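Local structure of cytosolic IMP-GMP specific 5'-nucleotidase (Legionella pneumophila subsp. pneumophila, 4OHF) at residues D23-L28 with Y213-L218; A245-F250 with I298-D303. The protein probably hydrolyses IMP and GMP to nucleoside and phosphate, as a magnesium-binding 5'-nucleotidase of the HAD superfamily. All blocks are in the same frame, centred on the assembly; numbering follows the deposited sequence.

Contact 1. Residues D23-L28 with Y213-L218. With MG (magnesium ion), chain J; PO4 (phosphate ion), chain H.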
loop_
_atom_site.group_PDB
_atom_site.type_symbol
_atom_site.label_atom_id
_atom_site.label_comp_id
_atom_site.label_asym_id
_atom_site.label_seq_id
_atom_site.Cartn_x
_atom_site.Cartn_y
_atom_site.Cartn_z
ATOM N N ASP B 23 -9.708 30.814 -3.524
ATOM C CA ASP B 23 -8.516 30.496 -4.293
ATOM C C ASP B 23 -8.373 31.756 -5.155
ATOM O O ASP B 23 -9.374 32.310 -5.583
ATOM C CB ASP B 23 -8.827 29.259 -5.142
ATOM C CG ASP B 23 -7.834 29.025 -6.258
ATOM O OD1 ASP B 23 -7.718 29.873 -7.164
ATOM O OD2 ASP B 23 -7.176 27.970 -6.239
ATOM N N MET B 24 -7.159 32.231 -5.405
ATOM C CA MET B 24 -7.010 33.446 -6.212
ATOM C C MET B 24 -6.967 33.250 -7.731
ATOM O O MET B 24 -7.894 33.650 -8.437
ATOM C CB MET B 24 -5.776 34.241 -5.781
ATOM C CG MET B 24 -5.539 35.458 -6.641
ATOM S SD MET B 24 -4.092 36.466 -6.188
ATOM C CE MET B 24 -2.755 35.474 -6.813
ATOM N N ASP B 25 -5.898 32.652 -8.241
ATOM C CA ASP B 25 -5.776 32.456 -9.676
ATOM C C ASP B 25 -6.798 31.476 -10.243
ATOM O O ASP B 25 -6.746 30.286 -9.964
ATOM C CB ASP B 25 -4.351 32.015 -10.027
ATOM C CG ASP B 25 -3.314 33.098 -9.733
ATOM O OD1 ASP B 25 -3.377 34.189 -10.342
ATOM O OD2 ASP B 25 -2.436 32.860 -8.882
ATOM N N HIS B 26 -7.734 32.008 -11.025
ATOM C CA HIS B 26 -8.816 31.265 -11.687
ATOM C C HIS B 26 -10.108 31.136 -10.888
ATOM O O HIS B 26 -11.101 30.632 -11.412
ATOM C CB HIS B 26 -8.360 29.880 -12.156
ATOM C CG HIS B 26 -7.204 29.919 -13.104
ATOM N ND1 HIS B 26 -5.903 29.687 -12.708
ATOM C CD2 HIS B 26 -7.143 30.222 -14.424
ATOM C CE1 HIS B 26 -5.092 29.847 -13.739
ATOM N NE2 HIS B 26 -5.818 30.170 -14.793
ATOM N N THR B 27 -10.114 31.573 -9.630
ATOM C CA THR B 27 -11.353 31.518 -8.863
ATOM C C THR B 27 -11.779 32.961 -8.627
ATOM O O THR B 27 -12.704 33.444 -9.278
ATOM C CB THR B 27 -11.192 30.764 -7.519
ATOM O OG1 THR B 27 -10.861 29.398 -7.777
ATOM C CG2 THR B 27 -12.493 30.801 -6.723
ATOM N N LEU B 28 -11.093 33.654 -7.721
ATOM C CA LEU B 28 -11.401 35.056 -7.424
ATOM C C LEU B 28 -11.047 35.965 -8.589
ATOM O O LEU B 28 -11.765 36.919 -8.874
ATOM C CB LEU B 28 -10.636 35.537 -6.191
ATOM C CG LEU B 28 -10.673 37.037 -5.886
ATOM C CD1 LEU B 28 -12.108 37.526 -5.672
ATOM C CD2 LEU B 28 -9.838 37.286 -4.646
ATOM N N TYR B 213 3.118 36.549 -2.436
ATOM C CA TYR B 213 2.508 37.837 -2.152
ATOM C C TYR B 213 2.815 38.964 -3.129
ATOM O O TYR B 213 1.919 39.720 -3.506
ATOM C CB TYR B 213 2.865 38.276 -0.734
ATOM C CG TYR B 213 2.206 39.573 -0.307
ATOM C CD1 TYR B 213 0.815 39.711 -0.303
ATOM C CD2 TYR B 213 2.975 40.654 0.116
ATOM C CE1 TYR B 213 0.218 40.882 0.107
ATOM C CE2 TYR B 213 2.382 41.836 0.530
ATOM C CZ TYR B 213 1.013 41.948 0.521
ATOM O OH TYR B 213 0.445 43.151 0.873
ATOM N N SER B 214 4.072 39.093 -3.534
ATOM C CA SER B 214 4.435 40.161 -4.462
ATOM C C SER B 214 3.545 40.116 -5.708
ATOM O O SER B 214 3.119 41.152 -6.219
ATOM C CB SER B 214 5.913 40.043 -4.860
ATOM O OG SER B 214 6.182 38.829 -5.551
ATOM N N TYR B 215 3.252 38.905 -6.173
ATOM C CA TYR B 215 2.418 38.701 -7.353
ATOM C C TYR B 215 0.938 38.903 -7.040
ATOM O O TYR B 215 0.205 39.461 -7.853
ATOM C CB TYR B 215 2.643 37.292 -7.907
ATOM C CG TYR B 215 1.776 36.936 -9.089
ATOM C CD1 TYR B 215 2.072 37.399 -10.367
ATOM C CD2 TYR B 215 0.661 36.121 -8.927
ATOM C CE1 TYR B 215 1.277 37.055 -11.455
ATOM C CE2 TYR B 215 -0.139 35.774 -10.007
ATOM C CZ TYR B 215 0.174 36.243 -11.271
ATOM O OH TYR B 215 -0.628 35.902 -12.342
ATOM N N SER B 216 0.506 38.458 -5.866
ATOM C CA SER B 216 -0.889 38.594 -5.471
ATOM C C SER B 216 -1.284 40.030 -5.234
ATOM O O SER B 216 -2.415 40.420 -5.501
ATOM C CB SER B 216 -1.172 37.808 -4.192
ATOM O OG SER B 216 -0.794 36.460 -4.354
ATOM N N LYS B 217 -0.355 40.814 -4.706
ATOM C CA LYS B 217 -0.624 42.217 -4.419
ATOM C C LYS B 217 -0.868 42.968 -5.716
ATOM O O LYS B 217 -1.751 43.821 -5.786
ATOM C CB LYS B 217 0.553 42.840 -3.652
ATOM C CG LYS B 217 0.187 44.115 -2.907
ATOM C CD LYS B 217 1.269 44.567 -1.930
ATOM C CE LYS B 217 2.505 45.082 -2.652
ATOM N NZ LYS B 217 3.492 45.678 -1.704
ATOM N N LEU B 218 -0.087 42.629 -6.740
ATOM C CA LEU B 218 -0.200 43.249 -8.057
ATOM C C LEU B 218 -1.536 42.889 -8.712
ATOM O O LEU B 218 -2.337 43.763 -9.073
ATOM C CB LEU B 218 0.914 42.747 -8.952
ATOM C CG LEU B 218 1.464 43.680 -10.020
ATOM C CD1 LEU B 218 2.179 42.801 -11.035
ATOM C CD2 LEU B 218 0.383 44.508 -10.686
HETATM MG MG MG J . -6.737 28.588 -8.659
HETATM P P PO4 H . -3.969 29.942 -6.769
HETATM O O1 PO4 H . -2.627 30.083 -7.395
HETATM O O2 PO4 H . -4.917 29.346 -7.732
HETATM O O3 PO4 H . -4.466 31.284 -6.356
HETATM O O4 PO4 H . -3.867 29.051 -5.586
HETATM O O HOH W 1 -5.219 27.254 -9.157
#
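The first HAD signature motif, the DxDxT sequence from Asp23 to Thr27, meets helix 213-224 through Met24, which touches Ser216 and Tyr215, and Asp25, which meets Tyr215. The Met24 chain runs straight out from the backbone and bends at its last torsion (chi3 76°), carrying CE to 3.3 Å from Ser216 OG and 4.1 Å from Tyr215 CD2. That serine hydroxyl is hydrogen-bonded to the carbonyl of Glu212, one turn back. Asp25 comes to the edge of the Tyr215 ring, OD1 lying in the ring plane 3.6 Å from CE2, while the carboxylate plane is turned 42° from the ring. Tyr31 OH ties the pair, hydrogen-bonding both Asp25 OD1 and Tyr215 OH, and Ser211 OG is hydrogen-bonded to Asp25 OD2. On the metal side, Asp23 chelates magnesium through OD1 (2.2 Å) and OD2 (2.5 Å), and the main-chain carbonyl, Asp25 O, binds it at 2.1 Å. Asp25 N donates to phosphate O3 at 2.7 Å; Met24 N adds a weak bond. With both oxygens of its carboxylate hydrogen-bonded, Asp25 has its side chain fixed beside the Tyr215 ring, while its backbone N and O serve phosphate and metal.

Contact 2. Residues A245-F250 with I298-D303. With MG (magnesium ion), chain J; PO4 (phosphate ion), chain H.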
loop_
_atom_site.group_PDB
_atom_site.type_symbol
_atom_site.label_atom_id
_atom_site.label_comp_id
_atom_site.label_asym_id
_atom_site.label_seq_id
_atom_site.Cartn_x
_atom_site.Cartn_y
_atom_site.Cartn_z
ATOM N N ALA B 245 0.427 29.186 -0.301
ATOM C CA ALA B 245 -0.325 28.306 0.570
ATOM C C ALA B 245 0.151 26.876 0.496
ATOM O O ALA B 245 0.079 26.142 1.470
ATOM C CB ALA B 245 -1.804 28.382 0.234
ATOM N N ASN B 246 0.638 26.489 -0.669
ATOM C CA ASN B 246 1.121 25.135 -0.877
ATOM C C ASN B 246 -0.018 24.106 -0.750
ATOM O O ASN B 246 0.069 23.136 0.008
ATOM C CB ASN B 246 2.254 24.823 0.111
ATOM C CG ASN B 246 3.104 23.636 -0.320
ATOM O OD1 ASN B 246 4.068 23.289 0.353
ATOM N ND2 ASN B 246 2.754 23.012 -1.447
ATOM N N LYS B 247 -1.093 24.341 -1.490
ATOM C CA LYS B 247 -2.215 23.417 -1.512
ATOM C C LYS B 247 -1.774 22.279 -2.447
ATOM O O LYS B 247 -0.960 22.485 -3.351
ATOM C CB LYS B 247 -3.454 24.114 -2.077
ATOM C CG LYS B 247 -4.005 25.219 -1.197
ATOM C CD LYS B 247 -5.084 26.038 -1.922
ATOM C CE LYS B 247 -4.477 26.823 -3.100
ATOM N NZ LYS B 247 -5.472 27.647 -3.843
ATOM N N PRO B 248 -2.330 21.079 -2.275
ATOM C CA PRO B 248 -3.338 20.687 -1.294
ATOM C C PRO B 248 -2.804 20.485 0.116
ATOM O O PRO B 248 -3.576 20.491 1.087
ATOM C CB PRO B 248 -3.883 19.392 -1.877
ATOM C CG PRO B 248 -2.647 18.785 -2.470
ATOM C CD PRO B 248 -2.004 19.962 -3.175
ATOM N N ARG B 249 -1.494 20.296 0.237
ATOM C CA ARG B 249 -0.892 20.053 1.545
ATOM C C ARG B 249 -1.314 21.046 2.610
ATOM O O ARG B 249 -1.343 20.704 3.794
ATOM C CB ARG B 249 0.637 19.985 1.439
ATOM C CG ARG B 249 1.128 18.643 0.923
ATOM C CD ARG B 249 2.612 18.437 1.162
ATOM N NE ARG B 249 3.421 19.268 0.290
ATOM C CZ ARG B 249 4.739 19.158 0.163
ATOM N NH1 ARG B 249 5.386 19.970 -0.670
ATOM N NH2 ARG B 249 5.406 18.245 0.862
ATOM N N PHE B 250 -1.647 22.270 2.215
ATOM C CA PHE B 250 -2.097 23.244 3.201
ATOM C C PHE B 250 -3.299 22.681 3.981
ATOM O O PHE B 250 -3.437 22.893 5.185
ATOM C CB PHE B 250 -2.543 24.539 2.534
ATOM C CG PHE B 250 -3.224 25.507 3.480
ATOM C CD1 PHE B 250 -2.506 26.546 4.086
ATOM C CD2 PHE B 250 -4.577 25.369 3.783
ATOM C CE1 PHE B 250 -3.124 27.429 4.977
ATOM C CE2 PHE B 250 -5.200 26.238 4.667
ATOM C CZ PHE B 250 -4.466 27.276 5.270
ATOM N N ILE B 298 -16.464 26.943 7.589
ATOM C CA ILE B 298 -15.595 27.532 6.573
ATOM C C ILE B 298 -15.888 26.916 5.197
ATOM O O ILE B 298 -15.995 25.699 5.059
ATOM C CB ILE B 298 -14.090 27.273 6.882
ATOM C CG1 ILE B 298 -13.680 27.993 8.162
ATOM C CG2 ILE B 298 -13.229 27.748 5.732
ATOM C CD1 ILE B 298 -12.319 27.611 8.649
ATOM N N LEU B 299 -16.026 27.771 4.192
ATOM C CA LEU B 299 -16.240 27.311 2.834
ATOM C C LEU B 299 -15.048 27.752 1.984
ATOM O O LEU B 299 -14.732 28.943 1.907
ATOM C CB LEU B 299 -17.522 27.903 2.235
ATOM C CG LEU B 299 -17.652 27.620 0.729
ATOM C CD1 LEU B 299 -17.621 26.120 0.462
ATOM C CD2 LEU B 299 -18.925 28.231 0.217
ATOM N N TYR B 300 -14.375 26.785 1.371
ATOM C CA TYR B 300 -13.258 27.080 0.499
ATOM C C TYR B 300 -13.728 26.856 -0.940
ATOM O O TYR B 300 -14.357 25.840 -1.244
ATOM C CB TYR B 300 -12.069 26.171 0.810
ATOM C CG TYR B 300 -11.031 26.149 -0.295
ATOM C CD1 TYR B 300 -10.905 25.048 -1.139
ATOM C CD2 TYR B 300 -10.217 27.251 -0.530
ATOM C CE1 TYR B 300 -9.991 25.050 -2.197
ATOM C CE2 TYR B 300 -9.306 27.269 -1.580
ATOM C CZ TYR B 300 -9.193 26.168 -2.416
ATOM O OH TYR B 300 -8.304 26.205 -3.474
ATOM N N ILE B 301 -13.438 27.814 -1.812
ATOM C CA ILE B 301 -13.829 27.700 -3.206
ATOM C C ILE B 301 -12.610 27.702 -4.105
ATOM O O ILE B 301 -11.818 28.654 -4.078
ATOM C CB ILE B 301 -14.742 28.860 -3.640
ATOM C CG1 ILE B 301 -15.922 28.973 -2.673
ATOM C CG2 ILE B 301 -15.244 28.610 -5.064
ATOM C CD1 ILE B 301 -16.829 30.141 -2.926
ATOM N N GLY B 302 -12.465 26.635 -4.893
ATOM C CA GLY B 302 -11.342 26.506 -5.813
ATOM C C GLY B 302 -11.801 26.336 -7.257
ATOM O O GLY B 302 -13.008 26.382 -7.544
ATOM N N ASP B 303 -10.850 26.133 -8.168
ATOM C CA ASP B 303 -11.170 25.961 -9.581
ATOM C C ASP B 303 -10.791 24.593 -10.129
ATOM O O ASP B 303 -11.221 24.219 -11.211
ATOM C CB ASP B 303 -10.493 27.043 -10.419
ATOM C CG ASP B 303 -9.068 27.291 -9.996
ATOM O OD1 ASP B 303 -8.851 28.131 -9.109
ATOM O OD2 ASP B 303 -8.161 26.638 -10.532
HETATM MG MG MG J . -6.737 28.588 -8.659
HETATM P P PO4 H . -3.969 29.942 -6.769
HETATM O O1 PO4 H . -2.627 30.083 -7.395
HETATM O O2 PO4 H . -4.917 29.346 -7.732
HETATM O O3 PO4 H . -4.466 31.284 -6.356
HETATM O O4 PO4 H . -3.867 29.051 -5.586
HETATM O O HOH W 1 -5.219 27.254 -9.157
#
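Lys247 and Tyr300 approach each other from opposite directions in the Rossmann-like HAD core, at the C-terminal ends of the parallel strands of the central sheet. Lys247 occupies the place of the HAD motif III lysine, just ahead of a cis peptide bond to Pro248, and Tyr300 stands on strand 298-302, which leads into the motif IV aspartate, Asp303. The lysine chain bends at chi3 (-66°), and its end passes the hydroxyl end of the tyrosine: CD is 3.6 Å from Tyr300 OH and NZ 3.2 Å from the same oxygen. CD lies oblique to the ring, 4.1 Å from CZ. The tyrosine's hydroxyl is hydrogen-bonded to Tyr306 OH, and one ring face lies over the backbone N of Gly302, two residues on along the strand.

From this position Lys247 NZ donates to phosphate O4 at 2.8 Å and also to the carbonyl of Leu208. Weak bonds run to Asp23 OD2 and Tyr306 OH as well. The ammonium group probably helps to balance the negative charge of the phosphate and the carboxylates around the metal. Asp303 reaches the magnesium from the end of the strand with one oxygen, OD1 at 2.2 Å. Its other oxygen, OD2, accepts a weak hydrogen bond of 3.3 Å from the O atom of the water molecule that is also a ligand of the magnesium.

In the fold
From the N terminus, strand 19-22 runs into segment 23-28, and contact 1 closes a long loop when the chain returns along the adjacent parallel strand 204-208 to helix 213-224. The separate five-stranded antiparallel sheet lies within that loop. Contact 2 follows in series, neither nested nor crossing: its shorter loop leaves after strand 240-243, takes in the antiparallel strands 257-260 and 267-269, and returns along strand 298-302 on the other flank of strand 19-22. The two contacts thus gather the ends of four neighbouring parallel strands round one magnesium and one phosphate. Thr27 OG1 and Asp303 OD1, 2.7 Å apart, join them directly by a probable hydrogen bond.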